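Local coordinates for protein group 3 allergen SMIPP-S Yv6023A04 (Sarcoptes scabiei type hominis, PDB 3H7O) that adopts the chymotrypsin-like fold of S1 serine proteases but, as a scabies mite inactivated paralogue, is probably not a working peptidase, at residues Glu51-Gln56 with Pro71-Val76; Asn88-Leu93 with Ser219-Ile224; Thr157-Ile162 with Lys202-Ala207. The protein carries 3 engineered substitutions. All coordinates share one frame; numbering follows the deposited sequence.

Contact 1: residues Glu51-Gln56 with Pro71-Val76; sequences ETIVIQ and PYVSHV
P71 and V54 open the contact at the end where the two chains run closest, their CA atoms 4.4 Å apart. CB of the proline ring lies 4.2 Å from CG2 of V54, a branch set anti to its own carbonyl carbon, and the two side chains meet at a slant near the surface. Two residues on, V73 is the residue most covered by the opposite segment. Its chi1 of 178° places CG1 anti to the backbone N and leaves CG2 anti to the carbonyl carbon. From there CG2 approaches CB of I53 at 3.9 Å and, almost at a right angle, CG1 of I55 at 4.1 Å. The backbone beside it is joined through water: V73 N gives its proton to a water oxygen 2.9 Å away, and that water in turn donates to I53 O, although the 2.5 Å separation is short enough to be treated with caution. At S74 the contact thins to the rim, where the bent side chain of E51 brings OE2 within 3.9 Å of S74 O, a mere proximity. V76 ends the line; its CG2 meets CD1 of I53 at 3.9 Å, the two side chains crossing nearly perpendicularly. The end-to-end directions of the segments differ by 105°; residues 51-52 end a 3-10 segment before strand 54-57. Hairpin strands 54-57 and 68-78 pair just before P71, where I55 bonds D70 through the backbone. Beyond the hairpin, strand 14-19 presents V15 and V17 to I55, while strand 91-95 pairs on the far edge of 68-78. There S74 and H75 both face E94 in a classic beta bulge, within a six-stranded antiparallel barrel.

Contact 2: residues Asn88-Leu93 with Ser219-Ile224; sequences NDIAIL and SWIQDI
I92 and W220 are brought tip to tip by their torsions. In W220, CG stands anti to the backbone N (chi1 166°), and the indole projects from the helix toward the strand. In I92, an extended chi2 carries CD1 outward to the ring. The methyl sits 4.1 Å from the centroid of the six-membered ring and 15° off its normal, which meets the geometry of a CH-pi contact. CG1 of I224 lies over that ring face as well, offset toward the rim, so the two carbons sit side by side on it, and CD1 of I92 is also 3.7 Å from CB of I224. The same methyl reaches CG1 of I221 at 3.9 Å, and one strand residue thus engages three residues of a single helical face. I90 adds a second, lighter touch. Its CG2 falls 3.9 Å from CZ3 of W220 at an oblique angle, the two side chains passing alongside with opposed directions, whereas CA of A91 lies at the ring edge near its plane. All of this is apolar. Strand 91-93 and helix 219-224 run nearly parallel, 17° between their N-to-C directions, with axes 10.1 Å apart, a spacing filled by the isoleucine and tryptophan side chains. F37 and L39 of strand 37-40 and Y77 of strand 68-78 also pack on I92, placing it between the helix and the barrel strands. Polar bonds lie at the start of the first segment, where N88 OD1 pairs with Y217 OH and D89 OD1 accepts from H43 N. Judged from the DIAL-like sequence, D89 probably stands where S1 peptidases keep the triad aspartate. The packing is that of the chymotrypsin fold, whose C-terminal helix returns to cover the outside of the N-terminal beta barrel.

Contact 3: residues Thr157-Ile162 with Lys202-Ala207; sequences TKYGPI and KRPEGA. With SO4 (sulfate ion), chain D.
Y159 meets R203, P204 and A207 with different parts of its ring. CE2 is 3.6 Å from CB of R203 and CE1 is 3.8 Å from CB of A207, both approached obliquely, while CD of P204 stands over one ring face. Nearby, CG of P204 presses to 3.1 Å from the carbonyl oxygen of K158, a tight approach, and CD1 of I162 reaches K202 O at 3.7 Å. Water then joins the polar ends. One molecule lies in the plane of the Y159 ring and donates to OH at 2.8 Å; R203 NH1 donates to it in turn, at 3.2 Å. A second water accepts from K158 NZ and donates to G206 O. Further out, Y159 OH also bonds to P208 O; R203 NH1 also forms a salt bridge with E209, and NH2 bonds a glycerol. Two turns shape the backbones: a type II' turn from Y159 to I162, with G160 at positive phi, and a type II turn from P204 to A207. The latter presents G206 N to a sulfate that S177 OG also bonds, with O4 at 2.7 Å and an N-H...O angle of 168°; both small molecules are probably from the crystallisation liquor. The Y159-centred packing joins the end of helix 152-159 to the loop before strand 209-213, the loop that in S1 peptidases borders the primary specificity pocket.

Contact 2 is the buried one; contacts 1 and 3 are partly buried and lie on opposite sides of the chain's centre. Contacts 1 and 2 share the N-terminal barrel, since strands 68-78 and 91-95 are neighbours in it, and they touch: I55 CD1 packs 3.5 Å from L93 CD1. Contact 3 stands apart, its nearest atoms about 10 Å from contact 2 and about 22 Å from contact 1, though along the chain it is nested within the loop that contact 2 closes. Chemistry follows place: contact 2 is apolar, contact 1 adds a water between backbones, one of its bonds doubtfully short, and contact 3 packs a tyrosine ring on loop residues and adds two waters at its polar ends.

Contact 1: residues Glu51-Gln56 with Pro71-Val76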
ATOM      1  N   GLU A  51      -5.380   4.906  17.876  1.00 26.41           N
ATOM      2  CA  GLU A  51      -4.546   4.455  18.992  1.00 27.69           C
ATOM      3  C   GLU A  51      -4.334   2.934  19.027  1.00 26.49           C
ATOM      4  O   GLU A  51      -3.519   2.438  19.802  1.00 26.75           O
ATOM      5  CB  GLU A  51      -5.126   4.953  20.325  1.00 28.86           C
ATOM      6  CG  GLU A  51      -5.044   6.476  20.538  1.00 34.29           C
ATOM      7  CD  GLU A  51      -6.009   7.284  19.664  1.00 40.74           C
ATOM      8  OE1 GLU A  51      -7.071   6.755  19.258  1.00 38.16           O
ATOM      9  OE2 GLU A  51      -5.702   8.464  19.387  1.00 45.34           O
ATOM     10  N   THR A  52      -5.065   2.203  18.188  1.00 26.04           N
ATOM     11  CA  THR A  52      -4.896   0.753  18.087  1.00 25.89           C
ATOM     12  C   THR A  52      -3.921   0.355  16.979  1.00 27.13           C
ATOM     13  O   THR A  52      -3.454  -0.783  16.941  1.00 28.51           O
ATOM     14  CB  THR A  52      -6.239   0.014  17.852  1.00 25.69           C
ATOM     15  OG1 THR A  52      -6.735   0.303  16.537  1.00 23.71           O
ATOM     16  CG2 THR A  52      -7.261   0.410  18.890  1.00 23.97           C
ATOM     17  N   ILE A  53      -3.612   1.296  16.090  1.00 26.58           N
ATOM     18  CA  ILE A  53      -2.822   1.001  14.890  1.00 26.64           C
ATOM     19  C   ILE A  53      -1.320   0.997  15.177  1.00 27.00           C
ATOM     20  O   ILE A  53      -0.828   1.826  15.938  1.00 26.22           O
ATOM     21  CB  ILE A  53      -3.161   1.987  13.737  1.00 27.38           C
ATOM     22  CG1 ILE A  53      -4.678   2.022  13.495  1.00 27.99           C
ATOM     23  CG2 ILE A  53      -2.392   1.622  12.450  1.00 25.70           C
ATOM     24  CD1 ILE A  53      -5.165   3.170  12.599  1.00 27.16           C
ATOM     25  N   VAL A  54      -0.605   0.042  14.575  1.00 27.08           N
ATOM     26  CA  VAL A  54       0.855  -0.047  14.700  1.00 28.50           C
ATOM     27  C   VAL A  54       1.517  -0.059  13.323  1.00 28.04           C
ATOM     28  O   VAL A  54       1.075  -0.769  12.410  1.00 27.64           O
ATOM     29  CB  VAL A  54       1.305  -1.303  15.521  1.00 28.77           C
ATOM     30  CG1 VAL A  54       2.817  -1.365  15.653  1.00 31.00           C
ATOM     31  CG2 VAL A  54       0.670  -1.303  16.902  1.00 31.80           C
ATOM     32  N   ILE A  55       2.575   0.735  13.182  1.00 27.88           N
ATOM     33  CA  ILE A  55       3.383   0.739  11.968  1.00 27.84           C
ATOM     34  C   ILE A  55       4.652  -0.070  12.203  1.00 28.08           C
ATOM     35  O   ILE A  55       5.471   0.293  13.048  1.00 27.16           O
ATOM     36  CB  ILE A  55       3.790   2.181  11.535  1.00 27.74           C
ATOM     37  CG1 ILE A  55       2.566   3.095  11.375  1.00 30.38           C
ATOM     38  CG2 ILE A  55       4.671   2.151  10.263  1.00 29.10           C
ATOM     39  CD1 ILE A  55       1.560   2.643  10.333  1.00 30.00           C
ATOM     40  N   GLN A  56       4.804  -1.159  11.453  1.00 27.40           N
ATOM     41  CA  GLN A  56       6.019  -1.964  11.487  1.00 26.88           C
ATOM     42  C   GLN A  56       6.876  -1.613  10.273  1.00 27.18           C
ATOM     43  O   GLN A  56       6.404  -1.650   9.129  1.00 27.46           O
ATOM     44  CB  GLN A  56       5.696  -3.464  11.516  1.00 26.44           C
ATOM     45  CG  GLN A  56       6.935  -4.369  11.657  1.00 28.60           C
ATOM     46  CD  GLN A  56       6.605  -5.829  11.953  1.00 29.76           C
ATOM     47  OE1 GLN A  56       5.439  -6.225  12.022  1.00 29.63           O
ATOM     48  NE2 GLN A  56       7.644  -6.638  12.135  1.00 27.73           N
ATOM     49  N   PRO A  71       3.872   2.405  17.628  1.00 26.07           N
ATOM     50  CA  PRO A  71       2.483   2.291  18.090  1.00 25.95           C
ATOM     51  C   PRO A  71       1.850   3.637  18.458  1.00 25.91           C
ATOM     52  O   PRO A  71       1.021   3.697  19.370  1.00 25.28           O
ATOM     53  CB  PRO A  71       2.630   1.445  19.348  1.00 25.98           C
ATOM     54  CG  PRO A  71       3.931   1.921  19.922  1.00 27.05           C
ATOM     55  CD  PRO A  71       4.826   2.194  18.733  1.00 26.21           C
ATOM     56  N   TYR A  72       2.245   4.702  17.770  1.00 25.28           N
ATOM     57  CA  TYR A  72       1.773   6.039  18.116  1.00 26.07           C
ATOM     58  C   TYR A  72       1.021   6.707  16.966  1.00 25.95           C
ATOM     59  O   TYR A  72       1.294   7.859  16.626  1.00 25.59           O
ATOM     60  CB  TYR A  72       2.937   6.933  18.558  1.00 25.23           C
ATOM     61  CG  TYR A  72       3.598   6.561  19.868  1.00 23.74           C
ATOM     62  CD1 TYR A  72       3.119   7.062  21.082  1.00 22.26           C
ATOM     63  CD2 TYR A  72       4.726   5.743  19.891  1.00 23.52           C
ATOM     64  CE1 TYR A  72       3.744   6.742  22.290  1.00 24.69           C
ATOM     65  CE2 TYR A  72       5.357   5.419  21.092  1.00 23.83           C
ATOM     66  CZ  TYR A  72       4.857   5.918  22.283  1.00 24.09           C
ATOM     67  OH  TYR A  72       5.478   5.595  23.464  1.00 26.24           O
ATOM     68  N   VAL A  73       0.079   5.986  16.366  1.00 26.01           N
ATOM     69  CA  VAL A  73      -0.789   6.590  15.360  1.00 26.18           C
ATOM     70  C   VAL A  73      -1.845   7.447  16.072  1.00 26.76           C
ATOM     71  O   VAL A  73      -2.584   6.953  16.925  1.00 26.87           O
ATOM     72  CB  VAL A  73      -1.445   5.530  14.436  1.00 25.76           C
ATOM     73  CG1 VAL A  73      -2.385   6.197  13.434  1.00 26.81           C
ATOM     74  CG2 VAL A  73      -0.375   4.714  13.708  1.00 24.36           C
ATOM     75  N   SER A  74      -1.904   8.729  15.712  1.00 26.46           N
ATOM     76  CA  SER A  74      -2.790   9.692  16.369  1.00 26.70           C
ATOM     77  C   SER A  74      -4.027  10.071  15.550  1.00 26.64           C
ATOM     78  O   SER A  74      -5.050  10.456  16.115  1.00 25.65           O
ATOM     79  CB  SER A  74      -2.012  10.958  16.741  1.00 27.47           C
ATOM     80  OG  SER A  74      -1.415  11.537  15.591  1.00 28.03           O
ATOM     81  N   HIS A  75      -3.931   9.976  14.226  1.00 27.42           N
ATOM     82  CA  HIS A  75      -5.038  10.362  13.348  1.00 27.39           C
ATOM     83  C   HIS A  75      -5.017   9.598  12.028  1.00 27.35           C
ATOM     84  O   HIS A  75      -3.951   9.217  11.540  1.00 26.37           O
ATOM     85  CB  HIS A  75      -5.010  11.871  13.073  1.00 28.26           C
ATOM     86  CG  HIS A  75      -6.300  12.417  12.539  1.00 31.48           C
ATOM     87  ND1 HIS A  75      -7.342  12.797  13.359  1.00 33.81           N
ATOM     88  CD2 HIS A  75      -6.714  12.655  11.272  1.00 32.74           C
ATOM     89  CE1 HIS A  75      -8.344  13.240  12.619  1.00 33.43           C
ATOM     90  NE2 HIS A  75      -7.989  13.164  11.349  1.00 34.50           N
ATOM     91  N   VAL A  76      -6.208   9.384  11.472  1.00 26.91           N
ATOM     92  CA  VAL A  76      -6.389   8.768  10.163  1.00 27.44           C
ATOM     93  C   VAL A  76      -7.070   9.794   9.257  1.00 27.62           C
ATOM     94  O   VAL A  76      -8.174  10.259   9.558  1.00 27.76           O
ATOM     95  CB  VAL A  76      -7.256   7.480  10.252  1.00 27.43           C
ATOM     96  CG1 VAL A  76      -7.522   6.902   8.865  1.00 28.59           C
ATOM     97  CG2 VAL A  76      -6.591   6.440  11.144  1.00 28.84           C
TER
HETATM   98  O   HOH W   1      -1.421   3.784  17.433  1.00 25.99           O

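Contact 2: residues Asn88-Leu93 with Ser219-Ile224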
ATOM      1  N   ASN A  88     -11.835   5.913  -3.740  1.00 26.00           N
ATOM      2  CA  ASN A  88     -10.904   6.694  -2.906  1.00 26.33           C
ATOM      3  C   ASN A  88     -10.321   5.863  -1.759  1.00 26.15           C
ATOM      4  O   ASN A  88     -10.363   6.264  -0.595  1.00 26.24           O
ATOM      5  CB  ASN A  88     -11.574   7.966  -2.365  1.00 25.76           C
ATOM      6  CG  ASN A  88     -12.132   8.846  -3.465  1.00 28.32           C
ATOM      7  OD1 ASN A  88     -11.476   9.082  -4.478  1.00 28.31           O
ATOM      8  ND2 ASN A  88     -13.353   9.332  -3.275  1.00 25.29           N
ATOM      9  N   ASP A  89      -9.780   4.701  -2.110  1.00 27.21           N
ATOM     10  CA  ASP A  89      -9.257   3.752  -1.137  1.00 27.21           C
ATOM     11  C   ASP A  89      -7.816   4.101  -0.773  1.00 27.76           C
ATOM     12  O   ASP A  89      -6.877   3.352  -1.061  1.00 28.84           O
ATOM     13  CB  ASP A  89      -9.358   2.332  -1.691  1.00 27.59           C
ATOM     14  CG  ASP A  89      -9.271   1.274  -0.609  1.00 29.62           C
ATOM     15  OD1 ASP A  89      -9.117   1.623   0.584  1.00 29.25           O
ATOM     16  OD2 ASP A  89      -9.361   0.083  -0.965  1.00 28.68           O
ATOM     17  N   ILE A  90      -7.669   5.247  -0.119  1.00 27.64           N
ATOM     18  CA  ILE A  90      -6.373   5.802   0.225  1.00 27.64           C
ATOM     19  C   ILE A  90      -6.496   6.549   1.566  1.00 27.53           C
ATOM     20  O   ILE A  90      -7.519   7.181   1.843  1.00 28.80           O
ATOM     21  CB  ILE A  90      -5.855   6.719  -0.920  1.00 27.60           C
ATOM     22  CG1 ILE A  90      -4.380   7.080  -0.717  1.00 28.64           C
ATOM     23  CG2 ILE A  90      -6.771   7.955  -1.110  1.00 29.72           C
ATOM     24  CD1 ILE A  90      -3.735   7.738  -1.928  1.00 32.17           C
ATOM     25  N   ALA A  91      -5.470   6.441   2.403  1.00 26.28           N
ATOM     26  CA  ALA A  91      -5.501   7.051   3.729  1.00 26.09           C
ATOM     27  C   ALA A  91      -4.111   7.438   4.184  1.00 26.31           C
ATOM     28  O   ALA A  91      -3.127   6.771   3.848  1.00 26.80           O
ATOM     29  CB  ALA A  91      -6.135   6.099   4.741  1.00 26.04           C
ATOM     30  N   ILE A  92      -4.037   8.515   4.958  1.00 26.32           N
ATOM     31  CA  ILE A  92      -2.786   8.934   5.574  1.00 26.60           C
ATOM     32  C   ILE A  92      -2.870   8.720   7.080  1.00 26.73           C
ATOM     33  O   ILE A  92      -3.825   9.157   7.727  1.00 26.33           O
ATOM     34  CB  ILE A  92      -2.444  10.404   5.242  1.00 26.87           C
ATOM     35  CG1 ILE A  92      -2.248  10.561   3.729  1.00 29.14           C
ATOM     36  CG2 ILE A  92      -1.175  10.845   5.987  1.00 25.97           C
ATOM     37  CD1 ILE A  92      -2.220  12.003   3.238  1.00 33.38           C
ATOM     38  N   LEU A  93      -1.881   8.016   7.621  1.00 26.71           N
ATOM     39  CA  LEU A  93      -1.781   7.818   9.059  1.00 27.14           C
ATOM     40  C   LEU A  93      -0.801   8.828   9.636  1.00 26.57           C
ATOM     41  O   LEU A  93       0.332   8.927   9.170  1.00 27.07           O
ATOM     42  CB  LEU A  93      -1.330   6.386   9.378  1.00 27.34           C
ATOM     43  CG  LEU A  93      -2.127   5.234   8.747  1.00 30.10           C
ATOM     44  CD1 LEU A  93      -1.533   3.891   9.140  1.00 26.87           C
ATOM     45  CD2 LEU A  93      -3.605   5.289   9.116  1.00 28.94           C
ATOM     46  N   SER A 219      -1.891  16.429  -4.372  1.00 31.77           N
ATOM     47  CA  SER A 219      -2.223  17.751  -3.840  1.00 33.07           C
ATOM     48  C   SER A 219      -2.757  17.640  -2.407  1.00 32.98           C
ATOM     49  O   SER A 219      -2.344  18.391  -1.518  1.00 32.42           O
ATOM     50  CB  SER A 219      -3.243  18.449  -4.741  1.00 32.59           C
ATOM     51  OG  SER A 219      -3.556  19.734  -4.246  1.00 37.58           O
ATOM     52  N   TRP A 220      -3.666  16.689  -2.200  1.00 32.89           N
ATOM     53  CA  TRP A 220      -4.238  16.406  -0.888  1.00 33.47           C
ATOM     54  C   TRP A 220      -3.179  15.861   0.078  1.00 33.35           C
ATOM     55  O   TRP A 220      -3.130  16.269   1.239  1.00 33.29           O
ATOM     56  CB  TRP A 220      -5.418  15.433  -1.031  1.00 33.65           C
ATOM     57  CG  TRP A 220      -5.890  14.811   0.257  1.00 36.45           C
ATOM     58  CD1 TRP A 220      -6.538  15.439   1.285  1.00 38.78           C
ATOM     59  CD2 TRP A 220      -5.754  13.437   0.646  1.00 37.24           C
ATOM     60  NE1 TRP A 220      -6.810  14.540   2.292  1.00 40.53           N
ATOM     61  CE2 TRP A 220      -6.342  13.305   1.925  1.00 36.90           C
ATOM     62  CE3 TRP A 220      -5.197  12.303   0.037  1.00 37.09           C
ATOM     63  CZ2 TRP A 220      -6.386  12.085   2.610  1.00 37.55           C
ATOM     64  CZ3 TRP A 220      -5.240  11.087   0.718  1.00 38.75           C
ATOM     65  CH2 TRP A 220      -5.832  10.991   1.992  1.00 37.85           C
ATOM     66  N   ILE A 221      -2.334  14.955  -0.415  1.00 32.77           N
ATOM     67  CA  ILE A 221      -1.229  14.388   0.375  1.00 33.21           C
ATOM     68  C   ILE A 221      -0.259  15.482   0.842  1.00 34.17           C
ATOM     69  O   ILE A 221       0.114  15.524   2.018  1.00 34.96           O
ATOM     70  CB  ILE A 221      -0.474  13.275  -0.408  1.00 32.82           C
ATOM     71  CG1 ILE A 221      -1.376  12.051  -0.603  1.00 32.12           C
ATOM     72  CG2 ILE A 221       0.815  12.863   0.313  1.00 32.21           C
ATOM     73  CD1 ILE A 221      -0.906  11.094  -1.686  1.00 31.21           C
ATOM     74  N   GLN A 222       0.129  16.366  -0.076  1.00 34.89           N
ATOM     75  CA  GLN A 222       1.019  17.489   0.245  1.00 35.81           C
ATOM     76  C   GLN A 222       0.435  18.402   1.322  1.00 35.60           C
ATOM     77  O   GLN A 222       1.165  18.872   2.195  1.00 35.29           O
ATOM     78  CB  GLN A 222       1.355  18.305  -1.007  1.00 36.18           C
ATOM     79  CG  GLN A 222       2.397  17.670  -1.917  1.00 39.32           C
ATOM     80  CD  GLN A 222       2.521  18.372  -3.265  1.00 45.18           C
ATOM     81  OE1 GLN A 222       1.732  19.262  -3.600  1.00 45.76           O
ATOM     82  NE2 GLN A 222       3.514  17.967  -4.048  1.00 46.67           N
ATOM     83  N   ASP A 223      -0.876  18.637   1.259  1.00 35.99           N
ATOM     84  CA  ASP A 223      -1.589  19.419   2.277  1.00 36.70           C
ATOM     85  C   ASP A 223      -1.512  18.793   3.669  1.00 36.56           C
ATOM     86  O   ASP A 223      -1.376  19.501   4.667  1.00 37.18           O
ATOM     87  CB  ASP A 223      -3.055  19.621   1.878  1.00 37.06           C
ATOM     88  CG  ASP A 223      -3.230  20.656   0.780  1.00 39.23           C
ATOM     89  OD1 ASP A 223      -2.302  21.462   0.551  1.00 40.15           O
ATOM     90  OD2 ASP A 223      -4.307  20.664   0.144  1.00 41.17           O
ATOM     91  N   ILE A 224      -1.608  17.469   3.732  1.00 36.84           N
ATOM     92  CA  ILE A 224      -1.507  16.751   5.003  1.00 37.05           C
ATOM     93  C   ILE A 224      -0.057  16.701   5.501  1.00 37.48           C
ATOM     94  O   ILE A 224       0.200  16.950   6.677  1.00 37.51           O
ATOM     95  CB  ILE A 224      -2.111  15.320   4.912  1.00 36.71           C
ATOM     96  CG1 ILE A 224      -3.552  15.350   4.367  1.00 35.66           C
ATOM     97  CG2 ILE A 224      -2.035  14.594   6.260  1.00 36.62           C
ATOM     98  CD1 ILE A 224      -4.546  16.195   5.156  1.00 31.72           C
TER

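Contact 3: residues Thr157-Ile162 with Lys202-Ala207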
ATOM      1  N   THR A 157     -13.392  -3.432 -18.040  1.00 26.67           N
ATOM      2  CA  THR A 157     -14.295  -4.451 -18.593  1.00 27.76           C
ATOM      3  C   THR A 157     -14.053  -5.827 -17.951  1.00 27.33           C
ATOM      4  O   THR A 157     -14.994  -6.592 -17.753  1.00 27.16           O
ATOM      5  CB  THR A 157     -14.317  -4.502 -20.159  1.00 28.42           C
ATOM      6  OG1 THR A 157     -14.974  -5.695 -20.606  1.00 30.25           O
ATOM      7  CG2 THR A 157     -12.926  -4.469 -20.751  1.00 31.58           C
ATOM      8  N   LYS A 158     -12.801  -6.116 -17.597  1.00 26.54           N
ATOM      9  CA  LYS A 158     -12.468  -7.366 -16.907  1.00 26.99           C
ATOM     10  C   LYS A 158     -13.055  -7.421 -15.496  1.00 26.86           C
ATOM     11  O   LYS A 158     -13.437  -8.492 -15.022  1.00 27.34           O
ATOM     12  CB  LYS A 158     -10.955  -7.590 -16.870  1.00 27.28           C
ATOM     13  CG  LYS A 158     -10.385  -8.058 -18.194  1.00 27.07           C
ATOM     14  CD  LYS A 158      -8.878  -8.214 -18.143  1.00 29.15           C
ATOM     15  CE  LYS A 158      -8.347  -8.674 -19.485  1.00 30.95           C
ATOM     16  NZ  LYS A 158      -6.883  -8.918 -19.447  1.00 32.25           N
ATOM     17  N   TYR A 159     -13.134  -6.266 -14.839  1.00 26.23           N
ATOM     18  CA  TYR A 159     -13.724  -6.175 -13.505  1.00 26.81           C
ATOM     19  C   TYR A 159     -15.252  -6.168 -13.518  1.00 27.05           C
ATOM     20  O   TYR A 159     -15.886  -6.298 -12.469  1.00 26.32           O
ATOM     21  CB  TYR A 159     -13.164  -4.970 -12.744  1.00 26.39           C
ATOM     22  CG  TYR A 159     -11.930  -5.311 -11.944  1.00 26.61           C
ATOM     23  CD1 TYR A 159     -10.679  -5.428 -12.559  1.00 24.71           C
ATOM     24  CD2 TYR A 159     -12.015  -5.535 -10.570  1.00 26.83           C
ATOM     25  CE1 TYR A 159      -9.539  -5.756 -11.818  1.00 25.39           C
ATOM     26  CE2 TYR A 159     -10.884  -5.853  -9.821  1.00 29.91           C
ATOM     27  CZ  TYR A 159      -9.652  -5.965 -10.446  1.00 26.64           C
ATOM     28  OH  TYR A 159      -8.538  -6.280  -9.690  1.00 28.26           O
ATOM     29  N   GLY A 160     -15.828  -6.024 -14.711  1.00 28.79           N
ATOM     30  CA  GLY A 160     -17.269  -6.162 -14.927  1.00 29.35           C
ATOM     31  C   GLY A 160     -18.131  -5.251 -14.071  1.00 29.48           C
ATOM     32  O   GLY A 160     -18.040  -4.032 -14.184  1.00 29.67           O
ATOM     33  N   PRO A 161     -18.973  -5.841 -13.202  1.00 29.80           N
ATOM     34  CA  PRO A 161     -19.901  -5.071 -12.366  1.00 29.16           C
ATOM     35  C   PRO A 161     -19.235  -4.321 -11.208  1.00 28.19           C
ATOM     36  O   PRO A 161     -19.902  -3.539 -10.533  1.00 27.87           O
ATOM     37  CB  PRO A 161     -20.850  -6.143 -11.823  1.00 29.54           C
ATOM     38  CG  PRO A 161     -20.036  -7.385 -11.806  1.00 30.85           C
ATOM     39  CD  PRO A 161     -19.142  -7.295 -13.011  1.00 30.13           C
ATOM     40  N   ILE A 162     -17.945  -4.570 -10.980  1.00 26.92           N
ATOM     41  CA  ILE A 162     -17.190  -3.899  -9.922  1.00 26.42           C
ATOM     42  C   ILE A 162     -16.748  -2.513 -10.389  1.00 25.48           C
ATOM     43  O   ILE A 162     -15.991  -2.383 -11.358  1.00 24.51           O
ATOM     44  CB  ILE A 162     -15.960  -4.735  -9.461  1.00 26.38           C
ATOM     45  CG1 ILE A 162     -16.420  -6.007  -8.731  1.00 28.39           C
ATOM     46  CG2 ILE A 162     -15.024  -3.898  -8.577  1.00 27.86           C
ATOM     47  CD1 ILE A 162     -15.303  -6.990  -8.397  1.00 28.78           C
ATOM     48  N   LYS A 202     -13.917  -9.742  -4.437  1.00 31.38           N
ATOM     49  CA  LYS A 202     -14.875 -10.364  -5.353  1.00 31.81           C
ATOM     50  C   LYS A 202     -14.455 -10.294  -6.825  1.00 30.91           C
ATOM     51  O   LYS A 202     -15.239 -10.633  -7.714  1.00 30.32           O
ATOM     52  CB  LYS A 202     -16.271  -9.762  -5.151  1.00 32.48           C
ATOM     53  CG  LYS A 202     -16.902 -10.147  -3.823  1.00 36.75           C
ATOM     54  CD  LYS A 202     -18.186  -9.378  -3.553  1.00 40.01           C
ATOM     55  CE  LYS A 202     -18.726  -9.689  -2.157  1.00 42.50           C
ATOM     56  NZ  LYS A 202     -17.781  -9.283  -1.069  1.00 41.46           N
ATOM     57  N   ARG A 203     -13.214  -9.879  -7.073  1.00 30.18           N
ATOM     58  CA  ARG A 203     -12.694  -9.734  -8.434  1.00 29.90           C
ATOM     59  C   ARG A 203     -12.722 -11.053  -9.215  1.00 29.03           C
ATOM     60  O   ARG A 203     -12.656 -12.132  -8.616  1.00 29.04           O
ATOM     61  CB  ARG A 203     -11.279  -9.155  -8.409  1.00 30.06           C
ATOM     62  CG  ARG A 203     -10.188 -10.148  -8.053  1.00 33.05           C
ATOM     63  CD  ARG A 203      -8.887  -9.426  -7.821  1.00 36.86           C
ATOM     64  NE  ARG A 203      -7.729 -10.267  -8.104  1.00 36.49           N
ATOM     65  CZ  ARG A 203      -6.481  -9.958  -7.766  1.00 37.55           C
ATOM     66  NH1 ARG A 203      -6.222  -8.829  -7.115  1.00 34.71           N
ATOM     67  NH2 ARG A 203      -5.494 -10.784  -8.073  1.00 37.57           N
ATOM     68  N   PRO A 204     -12.828 -10.972 -10.555  1.00 28.45           N
ATOM     69  CA  PRO A 204     -12.904 -12.200 -11.334  1.00 28.42           C
ATOM     70  C   PRO A 204     -11.552 -12.892 -11.417  1.00 27.64           C
ATOM     71  O   PRO A 204     -10.516 -12.260 -11.225  1.00 28.28           O
ATOM     72  CB  PRO A 204     -13.327 -11.718 -12.729  1.00 27.88           C
ATOM     73  CG  PRO A 204     -13.715 -10.293 -12.568  1.00 29.32           C
ATOM     74  CD  PRO A 204     -12.925  -9.784 -11.417  1.00 28.76           C
ATOM     75  N   GLU A 205     -11.580 -14.188 -11.697  1.00 27.17           N
ATOM     76  CA  GLU A 205     -10.374 -14.948 -11.953  1.00 26.79           C
ATOM     77  C   GLU A 205      -9.575 -14.305 -13.087  1.00 26.25           C
ATOM     78  O   GLU A 205     -10.137 -13.922 -14.116  1.00 25.71           O
ATOM     79  CB  GLU A 205     -10.755 -16.374 -12.334  1.00 27.22           C
ATOM     80  CG  GLU A 205      -9.624 -17.366 -12.250  1.00 28.86           C
ATOM     81  CD  GLU A 205      -9.997 -18.684 -12.880  1.00 29.15           C
ATOM     82  OE1 GLU A 205     -10.161 -18.728 -14.120  1.00 29.61           O
ATOM     83  OE2 GLU A 205     -10.134 -19.672 -12.133  1.00 27.63           O
ATOM     84  N   GLY A 206      -8.267 -14.171 -12.882  1.00 26.41           N
ATOM     85  CA  GLY A 206      -7.370 -13.660 -13.916  1.00 26.51           C
ATOM     86  C   GLY A 206      -7.289 -12.146 -14.012  1.00 25.84           C
ATOM     87  O   GLY A 206      -6.505 -11.618 -14.801  1.00 26.07           O
ATOM     88  N   ALA A 207      -8.087 -11.449 -13.205  1.00 26.11           N
ATOM     89  CA  ALA A 207      -8.145  -9.983 -13.231  1.00 25.85           C
ATOM     90  C   ALA A 207      -6.789  -9.335 -12.948  1.00 26.41           C
ATOM     91  O   ALA A 207      -6.004  -9.855 -12.150  1.00 25.65           O
ATOM     92  CB  ALA A 207      -9.183  -9.470 -12.236  1.00 25.78           C
TER
HETATM   93  S   SO4 D 230      -6.554 -15.639  -9.797  1.00 63.62           S
HETATM   94  O1  SO4 D 230      -5.613 -15.995 -10.854  1.00 64.19           O
HETATM   95  O2  SO4 D 230      -5.826 -15.098  -8.654  1.00 63.53           O
HETATM   96  O3  SO4 D 230      -7.305 -16.823  -9.385  1.00 64.35           O
HETATM   97  O4  SO4 D 230      -7.478 -14.637 -10.309  1.00 63.85           O
HETATM   98  O   HOH W   2      -5.790 -10.259 -17.333  1.00 36.27           O
HETATM   99  O   HOH W   3      -8.146  -6.326  -6.886  1.00 30.97           O